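Local structure of putative aspartate aminotransferase (Thermus thermophilus, 1IUG) at residues A[128-133]-A[281-286]; A[142-147]-A[154-159]; A[158-163]-A[167-172]. The protein probably transfers amino groups between amino acids and 2-oxo acids, aspartate presumably among them, with pyridoxal 5'-phosphate as cofactor. One frame throughout, in Å; residues are numbered along the deposited sequence.

Overall arrangement
Contact 1 closes a long loop of chain and brings the stretch that follows strand 124-128 of the seven-stranded sheet to the turn leading into strand 285-288 of the five-stranded sheet. Contacts 2 and 3 link stretches close in sequence, and their segments overlap at Ala158 and Asp159, at the end of strand 155-159. All three are essentially buried, Gly167 being the more open exception. The centres of contacts 1 and 3 lie about 8 and 7 Å from the centre of the chain, that of contact 2 about 16 Å. The chemistry differs: hydroxyls meet in contact 1, contact 2 is apolar helix-on-sheet packing, and contact 3 mixes a backbone bond with thioether and methyl contacts.

Contact 1: residues A[128-133]-A[281-286]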
ATOM      1  N   VAL A 128       8.266  16.528 -12.809  1.00 25.73           N
ATOM      2  CA  VAL A 128       8.784  16.088 -11.522  1.00 25.71           C
ATOM      3  C   VAL A 128       9.366  17.352 -10.887  1.00 25.39           C
ATOM      4  O   VAL A 128      10.322  17.938 -11.405  1.00 25.61           O
ATOM      5  CB  VAL A 128       9.869  14.993 -11.673  1.00 24.42           C
ATOM      6  CG1 VAL A 128      10.498  14.685 -10.325  1.00 22.72           C
ATOM      7  CG2 VAL A 128       9.246  13.727 -12.234  1.00 21.31           C
ATOM      8  N   HIS A 129       8.736  17.800  -9.807  1.00 23.83           N
ATOM      9  CA  HIS A 129       9.149  19.010  -9.103  1.00 24.14           C
ATOM     10  C   HIS A 129      10.578  18.893  -8.571  1.00 23.85           C
ATOM     11  O   HIS A 129      11.446  19.706  -8.899  1.00 23.65           O
ATOM     12  CB  HIS A 129       8.169  19.310  -7.967  1.00 23.36           C
ATOM     13  CG  HIS A 129       8.273  20.704  -7.434  1.00 24.33           C
ATOM     14  ND1 HIS A 129       9.142  21.637  -7.958  1.00 25.33           N
ATOM     15  CD2 HIS A 129       7.613  21.325  -6.430  1.00 23.49           C
ATOM     16  CE1 HIS A 129       9.014  22.773  -7.296  1.00 24.99           C
ATOM     17  NE2 HIS A 129       8.093  22.609  -6.364  1.00 25.89           N
ATOM     18  N   SER A 130      10.813  17.874  -7.754  1.00 22.81           N
ATOM     19  CA  SER A 130      12.128  17.624  -7.190  1.00 23.05           C
ATOM     20  C   SER A 130      12.606  16.259  -7.689  1.00 23.50           C
ATOM     21  O   SER A 130      12.072  15.220  -7.291  1.00 24.21           O
ATOM     22  CB  SER A 130      12.056  17.657  -5.663  1.00 21.61           C
ATOM     23  OG  SER A 130      13.284  17.257  -5.085  1.00 24.89           O
ATOM     24  N   GLU A 131      13.551  16.279  -8.628  1.00 24.77           N
ATOM     25  CA  GLU A 131      14.106  15.055  -9.201  1.00 25.42           C
ATOM     26  C   GLU A 131      15.158  14.538  -8.225  1.00 26.21           C
ATOM     27  O   GLU A 131      16.342  14.879  -8.309  1.00 26.96           O
ATOM     28  CB  GLU A 131      14.707  15.344 -10.588  1.00 24.57           C
ATOM     29  CG  GLU A 131      15.324  14.135 -11.296  1.00 27.01           C
ATOM     30  CD  GLU A 131      14.381  12.941 -11.387  1.00 26.89           C
ATOM     31  OE1 GLU A 131      13.504  12.926 -12.278  1.00 28.01           O
ATOM     32  OE2 GLU A 131      14.525  12.006 -10.570  1.00 27.29           O
ATOM     33  N   THR A 132      14.701  13.716  -7.287  1.00 25.42           N
ATOM     34  CA  THR A 132      15.546  13.157  -6.237  1.00 23.81           C
ATOM     35  C   THR A 132      16.824  12.453  -6.699  1.00 24.43           C
ATOM     36  O   THR A 132      17.849  12.499  -6.004  1.00 24.79           O
ATOM     37  CB  THR A 132      14.737  12.202  -5.347  1.00 23.34           C
ATOM     38  OG1 THR A 132      13.424  12.744  -5.153  1.00 19.88           O
ATOM     39  CG2 THR A 132      15.411  12.051  -3.994  1.00 21.01           C
ATOM     40  N   SER A 133      16.767  11.822  -7.868  1.00 23.38           N
ATOM     41  CA  SER A 133      17.915  11.107  -8.414  1.00 25.18           C
ATOM     42  C   SER A 133      19.077  12.028  -8.772  1.00 26.45           C
ATOM     43  O   SER A 133      20.239  11.620  -8.718  1.00 28.06           O
ATOM     44  CB  SER A 133      17.503  10.296  -9.644  1.00 25.36           C
ATOM     45  OG  SER A 133      17.130  11.138 -10.722  1.00 28.16           O
ATOM     46  N   SER A 281      17.471  21.409  -5.172  1.00 35.33           N
ATOM     47  CA  SER A 281      16.302  20.994  -4.411  1.00 32.39           C
ATOM     48  C   SER A 281      16.791  20.803  -2.978  1.00 30.48           C
ATOM     49  O   SER A 281      17.880  20.273  -2.756  1.00 31.04           O
ATOM     50  CB  SER A 281      15.767  19.665  -4.938  1.00 33.36           C
ATOM     51  OG  SER A 281      14.779  19.143  -4.069  1.00 33.70           O
ATOM     52  N   PRO A 282      15.999  21.241  -1.987  1.00 28.16           N
ATOM     53  CA  PRO A 282      16.384  21.100  -0.579  1.00 27.22           C
ATOM     54  C   PRO A 282      16.266  19.658  -0.063  1.00 26.35           C
ATOM     55  O   PRO A 282      16.621  19.376   1.077  1.00 26.55           O
ATOM     56  CB  PRO A 282      15.381  22.006   0.148  1.00 27.85           C
ATOM     57  CG  PRO A 282      14.791  22.886  -0.943  1.00 28.61           C
ATOM     58  CD  PRO A 282      14.723  21.965  -2.111  1.00 28.20           C
ATOM     59  N   ALA A 283      15.771  18.755  -0.906  1.00 25.54           N
ATOM     60  CA  ALA A 283      15.567  17.357  -0.520  1.00 24.67           C
ATOM     61  C   ALA A 283      16.806  16.474  -0.465  1.00 25.13           C
ATOM     62  O   ALA A 283      16.825  15.481   0.265  1.00 24.54           O
ATOM     63  CB  ALA A 283      14.529  16.715  -1.436  1.00 22.24           C
ATOM     64  N   VAL A 284      17.835  16.822  -1.227  1.00 25.38           N
ATOM     65  CA  VAL A 284      19.041  16.001  -1.267  1.00 26.06           C
ATOM     66  C   VAL A 284      20.226  16.768  -1.844  1.00 28.27           C
ATOM     67  O   VAL A 284      20.047  17.749  -2.567  1.00 29.02           O
ATOM     68  CB  VAL A 284      18.771  14.722  -2.129  1.00 26.79           C
ATOM     69  CG1 VAL A 284      18.339  15.113  -3.533  1.00 27.85           C
ATOM     70  CG2 VAL A 284      19.989  13.805  -2.173  1.00 26.18           C
ATOM     71  N   ALA A 285      21.433  16.361  -1.454  1.00 30.10           N
ATOM     72  CA  ALA A 285      22.670  16.962  -1.951  1.00 29.95           C
ATOM     73  C   ALA A 285      23.381  15.896  -2.785  1.00 32.05           C
ATOM     74  O   ALA A 285      23.778  14.847  -2.266  1.00 32.96           O
ATOM     75  CB  ALA A 285      23.555  17.414  -0.793  1.00 28.63           C
ATOM     76  N   ALA A 286      23.495  16.147  -4.087  1.00 33.07           N
ATOM     77  CA  ALA A 286      24.136  15.205  -4.998  1.00 33.41           C
ATOM     78  C   ALA A 286      25.517  15.685  -5.427  1.00 34.22           C
ATOM     79  O   ALA A 286      25.689  16.841  -5.816  1.00 33.63           O
ATOM     80  CB  ALA A 286      23.250  14.968  -6.214  1.00 34.09           C
TER
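Ser130 and Ser281 meet hydroxyl to hydroxyl, OG to OG at 2.6 Å, and this short hydrogen bond is the polar centre of the contact. In both serines OG lies trans to the main-chain nitrogen (chi1 173° in Ser130 and 170° in Ser281), and the two oxygens extend from facing backbones until they touch. The methyl of Ala283 flanks the pair, its CB 3.9 Å from Ser130 OG. Farther along, Val284 approaches Thr132 with one branch: CG1 lies 3.6 Å from Thr132 O and 4.3 Å from Thr132 CG2, so the valine packs against both backbone and side chain.

Ser281 to Val284 form a type I beta turn, which sets the positions of the hydroxyl and the valine. Within it, Ala283 N gives a weak hydrogen bond to Ser281 OG (3.3 Å), tying the serine oxygen back to its own turn. On the facing segment Glu131 is the centre of an inverse gamma turn, and its side chain sets out away from the 281-286 segment. There OE2 receives Ser133 OG at 2.8 Å, from above the carboxylate plane, and backbone amides of helix 85-96 also bind this carboxylate.

In the next shell Thr162 OG1 bonds both Ser130 OG and Thr132 OG1, and Thr132 OG1 also bonds O3 of the pyridoxal phosphate carried by Lys185. Thr132 O has a weak hydrogen bond to NH1 of Arg322, a predicted substrate-binding residue whose side chain comes within about 4 Å of that of Val284. The contact thus lines the cofactor cleft where the large cofactor-binding domain of a fold-type I aminotransferase meets the C-terminal small domain.

Contact 2: residues A[142-147]-A[154-159]; sequences ALARAF and GLVGAD
Phe147 holds CG anti to the main-chain N (chi1 177°), a torsion that swings the ring off helix 142-147 toward the strand. Val156 answers with CG1 in the corresponding position (chi1 179°) and CG2 beside the backbone N, which spreads its two methyls over different parts of the helix. CG2 reaches the ring, 3.9 Å from Phe147 CD2, and CG1 lies 4.3 Å from Ala144 CB. The phenylalanine and valine side chains pass alongside one another in opposite senses, and the methyl approaches the ring obliquely.

The same ring also reaches the residues where the chain enters the strand. Phe147 CE2 is 4.0 Å from Leu155 O and 4.2 Å from Gly154 CA, and these approaches are oblique too. Ala144 and Phe147 lie about one helical turn apart, and the small alanine lets the helix come close to Val156 while the larger ring fills the region beside Gly154. Contact is wholly by van der Waals packing; the side chain of Leu155 starts from the other side of the strand.

Phe147 continues onto Leu125 and Tyr122, and Leu143 onto Leu127, so the helix also covers the neighbouring strand 124-128. Val156 N is hydrogen-bonded to Asp177 OD2. The axes of helix 142-147 and strand 155-159 approach to 9.2 Å, their directions 159° apart, nearly antiparallel. Strands 124-128 and 155-159 are parallel neighbours and helix 140-150 connects them, the arrangement of a beta-alpha-beta crossover in the large domain of fold-type I pyridoxal phosphate enzymes.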
ATOM      1  N   ALA A 142       6.720  28.422 -13.762  1.00 32.11           N
ATOM      2  CA  ALA A 142       7.123  28.903 -15.081  1.00 32.15           C
ATOM      3  C   ALA A 142       6.857  27.877 -16.177  1.00 32.04           C
ATOM      4  O   ALA A 142       6.448  28.236 -17.284  1.00 31.57           O
ATOM      5  CB  ALA A 142       8.595  29.307 -15.074  1.00 30.19           C
ATOM      6  N   LEU A 143       7.091  26.604 -15.871  1.00 31.89           N
ATOM      7  CA  LEU A 143       6.855  25.542 -16.843  1.00 30.61           C
ATOM      8  C   LEU A 143       5.365  25.377 -17.087  1.00 30.03           C
ATOM      9  O   LEU A 143       4.924  25.266 -18.229  1.00 30.21           O
ATOM     10  CB  LEU A 143       7.445  24.225 -16.347  1.00 31.99           C
ATOM     11  CG  LEU A 143       8.970  24.160 -16.284  1.00 31.97           C
ATOM     12  CD1 LEU A 143       9.398  22.878 -15.603  1.00 31.58           C
ATOM     13  CD2 LEU A 143       9.547  24.248 -17.687  1.00 32.63           C
ATOM     14  N   ALA A 144       4.594  25.413 -16.005  1.00 31.73           N
ATOM     15  CA  ALA A 144       3.144  25.258 -16.064  1.00 31.47           C
ATOM     16  C   ALA A 144       2.420  26.317 -16.895  1.00 33.21           C
ATOM     17  O   ALA A 144       1.563  25.972 -17.715  1.00 33.01           O
ATOM     18  CB  ALA A 144       2.561  25.207 -14.658  1.00 29.18           C
ATOM     19  N   ARG A 145       2.741  27.598 -16.703  1.00 33.58           N
ATOM     20  CA  ARG A 145       2.036  28.607 -17.485  1.00 37.37           C
ATOM     21  C   ARG A 145       2.502  28.758 -18.930  1.00 35.27           C
ATOM     22  O   ARG A 145       1.734  29.195 -19.782  1.00 35.92           O
ATOM     23  CB  ARG A 145       1.876  29.953 -16.744  1.00 40.74           C
ATOM     24  CG  ARG A 145       2.939  31.021 -16.915  1.00 45.09           C
ATOM     25  CD  ARG A 145       4.300  30.581 -16.447  1.00 50.91           C
ATOM     26  NE  ARG A 145       5.199  31.727 -16.297  1.00 54.01           N
ATOM     27  CZ  ARG A 145       5.218  32.534 -15.239  1.00 53.96           C
ATOM     28  NH1 ARG A 145       4.386  32.336 -14.222  1.00 53.57           N
ATOM     29  NH2 ARG A 145       6.090  33.529 -15.191  1.00 55.44           N
ATOM     30  N   ALA A 146       3.729  28.326 -19.217  1.00 34.38           N
ATOM     31  CA  ALA A 146       4.250  28.373 -20.582  1.00 32.08           C
ATOM     32  C   ALA A 146       3.464  27.333 -21.387  1.00 32.50           C
ATOM     33  O   ALA A 146       3.067  27.580 -22.528  1.00 31.84           O
ATOM     34  CB  ALA A 146       5.734  28.045 -20.598  1.00 32.03           C
ATOM     35  N   PHE A 147       3.204  26.188 -20.757  1.00 30.37           N
ATOM     36  CA  PHE A 147       2.445  25.104 -21.375  1.00 30.35           C
ATOM     37  C   PHE A 147       0.966  25.495 -21.506  1.00 30.98           C
ATOM     38  O   PHE A 147       0.331  25.213 -22.520  1.00 29.83           O
ATOM     39  CB  PHE A 147       2.580  23.826 -20.534  1.00 29.16           C
ATOM     40  CG  PHE A 147       1.773  22.666 -21.049  1.00 27.50           C
ATOM     41  CD1 PHE A 147       2.242  21.890 -22.108  1.00 28.32           C
ATOM     42  CD2 PHE A 147       0.548  22.345 -20.473  1.00 27.88           C
ATOM     43  CE1 PHE A 147       1.502  20.808 -22.586  1.00 27.16           C
ATOM     44  CE2 PHE A 147      -0.200  21.264 -20.943  1.00 27.83           C
ATOM     45  CZ  PHE A 147       0.279  20.496 -22.001  1.00 27.65           C
ATOM     46  N   GLY A 154      -5.301  22.240 -21.412  1.00 35.34           N
ATOM     47  CA  GLY A 154      -4.419  21.190 -20.932  1.00 33.67           C
ATOM     48  C   GLY A 154      -4.323  21.044 -19.424  1.00 32.24           C
ATOM     49  O   GLY A 154      -4.708  21.940 -18.666  1.00 31.62           O
ATOM     50  N   LEU A 155      -3.804  19.899 -18.993  1.00 31.03           N
ATOM     51  CA  LEU A 155      -3.638  19.609 -17.570  1.00 30.90           C
ATOM     52  C   LEU A 155      -2.168  19.420 -17.234  1.00 29.01           C
ATOM     53  O   LEU A 155      -1.413  18.847 -18.021  1.00 29.29           O
ATOM     54  CB  LEU A 155      -4.405  18.340 -17.186  1.00 30.73           C
ATOM     55  CG  LEU A 155      -5.933  18.374 -17.188  1.00 30.27           C
ATOM     56  CD1 LEU A 155      -6.467  16.953 -17.149  1.00 31.92           C
ATOM     57  CD2 LEU A 155      -6.448  19.174 -16.005  1.00 28.84           C
ATOM     58  N   VAL A 156      -1.764  19.923 -16.071  1.00 27.47           N
ATOM     59  CA  VAL A 156      -0.383  19.794 -15.613  1.00 26.55           C
ATOM     60  C   VAL A 156      -0.343  18.942 -14.342  1.00 27.29           C
ATOM     61  O   VAL A 156      -0.858  19.347 -13.295  1.00 28.64           O
ATOM     62  CB  VAL A 156       0.259  21.172 -15.326  1.00 28.08           C
ATOM     63  CG1 VAL A 156       1.691  20.997 -14.816  1.00 25.38           C
ATOM     64  CG2 VAL A 156       0.251  22.033 -16.587  1.00 26.91           C
ATOM     65  N   GLY A 157       0.209  17.737 -14.466  1.00 26.71           N
ATOM     66  CA  GLY A 157       0.330  16.831 -13.335  1.00 25.55           C
ATOM     67  C   GLY A 157       1.752  16.891 -12.806  1.00 27.06           C
ATOM     68  O   GLY A 157       2.699  16.956 -13.594  1.00 25.34           O
ATOM     69  N   ALA A 158       1.919  16.859 -11.485  1.00 25.01           N
ATOM     70  CA  ALA A 158       3.261  16.940 -10.918  1.00 25.47           C
ATOM     71  C   ALA A 158       3.612  15.918  -9.844  1.00 25.16           C
ATOM     72  O   ALA A 158       2.762  15.485  -9.065  1.00 25.96           O
ATOM     73  CB  ALA A 158       3.509  18.337 -10.386  1.00 24.67           C
ATOM     74  N   ASP A 159       4.879  15.523  -9.842  1.00 24.63           N
ATOM     75  CA  ASP A 159       5.417  14.595  -8.860  1.00 23.43           C
ATOM     76  C   ASP A 159       6.034  15.515  -7.811  1.00 22.64           C
ATOM     77  O   ASP A 159       7.043  16.168  -8.075  1.00 21.37           O
ATOM     78  CB  ASP A 159       6.500  13.710  -9.503  1.00 23.48           C
ATOM     79  CG  ASP A 159       7.237  12.811  -8.490  1.00 25.23           C
ATOM     80  OD1 ASP A 159       7.321  13.140  -7.288  1.00 25.94           O
ATOM     81  OD2 ASP A 159       7.773  11.771  -8.913  1.00 25.50           O
TER

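Contact 3: residues A[158-163]-A[167-172]; sequences ADMVTS and GEVALE
Met160 carries the apolar contacts, with Val169 and Leu171. The methionine side chain is extended beyond CG, and it runs past Val169 rather than meeting it end-on, with SD 4.1 Å from Val169 CB. That reach takes the terminal methyl to the next residues, Met160 CE lying 3.4 Å from Ala170 O and 4.3 Å from Leu171 CD1. Val169 is shared: its CG1 turns to Ser163, 3.5 Å from OG, a methyl packed on the hydroxyl oxygen.

One hydrogen bond spans the two segments, from Gly167 N to Ser163 O at 2.9 Å. It is almost straight at hydrogen (171°), though the donor sits 19° off the carbonyl plane, and it closes the short loop from Ser163 to Gly167.

Local polar bonds shape the first segment. Asp159 OD1 accepts Val161 N at 2.9 Å in an Asx turn just where strand 155-159 ends. A second, weak bond runs from Ser163 OG to Met160 O.

Asp159 OD2 lies near N1 of the cofactor on Lys185, consistent with the aspartate found facing the pyridine nitrogen in fold-type I enzymes. Around this loop, Met160 and Leu171 both pack on Ala179 of strand 178-182, where Ala178 and Ala180 pair through the backbone with Ala158, and Ala180 also with Met160, while Asp159 abuts Phe86 and Phe90 of helix 85-96.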
ATOM      1  N   ALA A 158       1.919  16.859 -11.485  1.00 25.01           N
ATOM      2  CA  ALA A 158       3.261  16.940 -10.918  1.00 25.47           C
ATOM      3  C   ALA A 158       3.612  15.918  -9.844  1.00 25.16           C
ATOM      4  O   ALA A 158       2.762  15.485  -9.065  1.00 25.96           O
ATOM      5  CB  ALA A 158       3.509  18.337 -10.386  1.00 24.67           C
ATOM      6  N   ASP A 159       4.879  15.523  -9.842  1.00 24.63           N
ATOM      7  CA  ASP A 159       5.417  14.595  -8.860  1.00 23.43           C
ATOM      8  C   ASP A 159       6.034  15.515  -7.811  1.00 22.64           C
ATOM      9  O   ASP A 159       7.043  16.168  -8.075  1.00 21.37           O
ATOM     10  CB  ASP A 159       6.500  13.710  -9.503  1.00 23.48           C
ATOM     11  CG  ASP A 159       7.237  12.811  -8.490  1.00 25.23           C
ATOM     12  OD1 ASP A 159       7.321  13.140  -7.288  1.00 25.94           O
ATOM     13  OD2 ASP A 159       7.773  11.771  -8.913  1.00 25.50           O
ATOM     14  N   MET A 160       5.397  15.596  -6.646  1.00 22.47           N
ATOM     15  CA  MET A 160       5.883  16.429  -5.550  1.00 22.63           C
ATOM     16  C   MET A 160       6.287  15.551  -4.364  1.00 23.31           C
ATOM     17  O   MET A 160       6.199  15.972  -3.204  1.00 22.21           O
ATOM     18  CB  MET A 160       4.800  17.422  -5.112  1.00 23.00           C
ATOM     19  CG  MET A 160       4.487  18.528  -6.117  1.00 22.35           C
ATOM     20  SD  MET A 160       3.160  19.595  -5.493  1.00 26.05           S
ATOM     21  CE  MET A 160       3.003  20.766  -6.798  1.00 22.31           C
ATOM     22  N   VAL A 161       6.749  14.336  -4.663  1.00 22.57           N
ATOM     23  CA  VAL A 161       7.146  13.394  -3.623  1.00 22.25           C
ATOM     24  C   VAL A 161       8.243  13.918  -2.713  1.00 22.89           C
ATOM     25  O   VAL A 161       8.181  13.695  -1.502  1.00 24.21           O
ATOM     26  CB  VAL A 161       7.512  12.001  -4.188  1.00 20.54           C
ATOM     27  CG1 VAL A 161       7.970  11.089  -3.066  1.00 22.09           C
ATOM     28  CG2 VAL A 161       6.299  11.376  -4.873  1.00 18.73           C
ATOM     29  N   THR A 162       9.247  14.595  -3.277  1.00 23.04           N
ATOM     30  CA  THR A 162      10.316  15.157  -2.447  1.00 22.25           C
ATOM     31  C   THR A 162      10.315  16.683  -2.375  1.00 22.27           C
ATOM     32  O   THR A 162      11.355  17.298  -2.136  1.00 23.23           O
ATOM     33  CB  THR A 162      11.735  14.647  -2.823  1.00 21.68           C
ATOM     34  OG1 THR A 162      11.996  14.884  -4.206  1.00 21.29           O
ATOM     35  CG2 THR A 162      11.874  13.172  -2.510  1.00 22.58           C
ATOM     36  N   SER A 163       9.162  17.294  -2.640  1.00 22.78           N
ATOM     37  CA  SER A 163       9.031  18.744  -2.535  1.00 23.46           C
ATOM     38  C   SER A 163       8.013  19.079  -1.435  1.00 24.01           C
ATOM     39  O   SER A 163       8.136  20.105  -0.763  1.00 25.55           O
ATOM     40  CB  SER A 163       8.642  19.386  -3.871  1.00 22.90           C
ATOM     41  OG  SER A 163       7.393  18.922  -4.349  1.00 25.37           O
ATOM     42  N   GLY A 167      10.078  21.905   0.430  1.00 28.04           N
ATOM     43  CA  GLY A 167      10.168  23.209  -0.199  1.00 29.31           C
ATOM     44  C   GLY A 167       8.765  23.757  -0.401  1.00 30.15           C
ATOM     45  O   GLY A 167       7.779  23.107  -0.040  1.00 28.21           O
ATOM     46  N   GLU A 168       8.670  24.959  -0.957  1.00 31.80           N
ATOM     47  CA  GLU A 168       7.382  25.595  -1.213  1.00 34.10           C
ATOM     48  C   GLU A 168       6.625  24.876  -2.317  1.00 34.11           C
ATOM     49  O   GLU A 168       7.191  24.568  -3.371  1.00 34.29           O
ATOM     50  CB  GLU A 168       7.575  27.060  -1.615  1.00 39.05           C
ATOM     51  CG  GLU A 168       7.958  27.990  -0.470  1.00 47.89           C
ATOM     52  CD  GLU A 168       6.815  28.242   0.506  1.00 52.82           C
ATOM     53  OE1 GLU A 168       7.097  28.688   1.640  1.00 56.21           O
ATOM     54  OE2 GLU A 168       5.637  28.013   0.144  1.00 55.75           O
ATOM     55  N   VAL A 169       5.348  24.604  -2.064  1.00 31.69           N
ATOM     56  CA  VAL A 169       4.490  23.933  -3.035  1.00 31.37           C
ATOM     57  C   VAL A 169       3.071  24.504  -3.000  1.00 31.87           C
ATOM     58  O   VAL A 169       2.644  25.096  -2.006  1.00 32.03           O
ATOM     59  CB  VAL A 169       4.400  22.391  -2.785  1.00 32.27           C
ATOM     60  CG1 VAL A 169       5.761  21.728  -2.951  1.00 31.07           C
ATOM     61  CG2 VAL A 169       3.820  22.100  -1.403  1.00 30.19           C
ATOM     62  N   ALA A 170       2.359  24.328  -4.105  1.00 31.75           N
ATOM     63  CA  ALA A 170       0.975  24.768  -4.245  1.00 31.63           C
ATOM     64  C   ALA A 170       0.437  24.113  -5.501  1.00 30.99           C
ATOM     65  O   ALA A 170       1.207  23.667  -6.350  1.00 31.35           O
ATOM     66  CB  ALA A 170       0.896  26.283  -4.368  1.00 32.05           C
ATOM     67  N   LEU A 171      -0.881  23.995  -5.598  1.00 31.01           N
ATOM     68  CA  LEU A 171      -1.477  23.405  -6.786  1.00 30.14           C
ATOM     69  C   LEU A 171      -1.888  24.488  -7.780  1.00 30.39           C
ATOM     70  O   LEU A 171      -1.056  24.953  -8.563  1.00 28.69           O
ATOM     71  CB  LEU A 171      -2.659  22.509  -6.422  1.00 30.43           C
ATOM     72  CG  LEU A 171      -2.435  21.021  -6.708  1.00 31.17           C
ATOM     73  CD1 LEU A 171      -1.176  20.544  -6.012  1.00 31.90           C
ATOM     74  CD2 LEU A 171      -3.631  20.220  -6.237  1.00 29.25           C
ATOM     75  N   GLU A 172      -3.146  24.920  -7.720  1.00 31.00           N
ATOM     76  CA  GLU A 172      -3.647  25.939  -8.641  1.00 32.26           C
ATOM     77  C   GLU A 172      -2.850  27.243  -8.639  1.00 32.40           C
ATOM     78  O   GLU A 172      -2.687  27.868  -9.685  1.00 32.53           O
ATOM     79  CB  GLU A 172      -5.150  26.209  -8.428  1.00 32.67           C
ATOM     80  CG  GLU A 172      -5.601  26.479  -6.991  1.00 32.34           C
ATOM     81  CD  GLU A 172      -6.072  25.227  -6.253  1.00 30.56           C
ATOM     82  OE1 GLU A 172      -7.057  25.316  -5.493  1.00 29.36           O
ATOM     83  OE2 GLU A 172      -5.458  24.157  -6.415  1.00 31.23           O
TER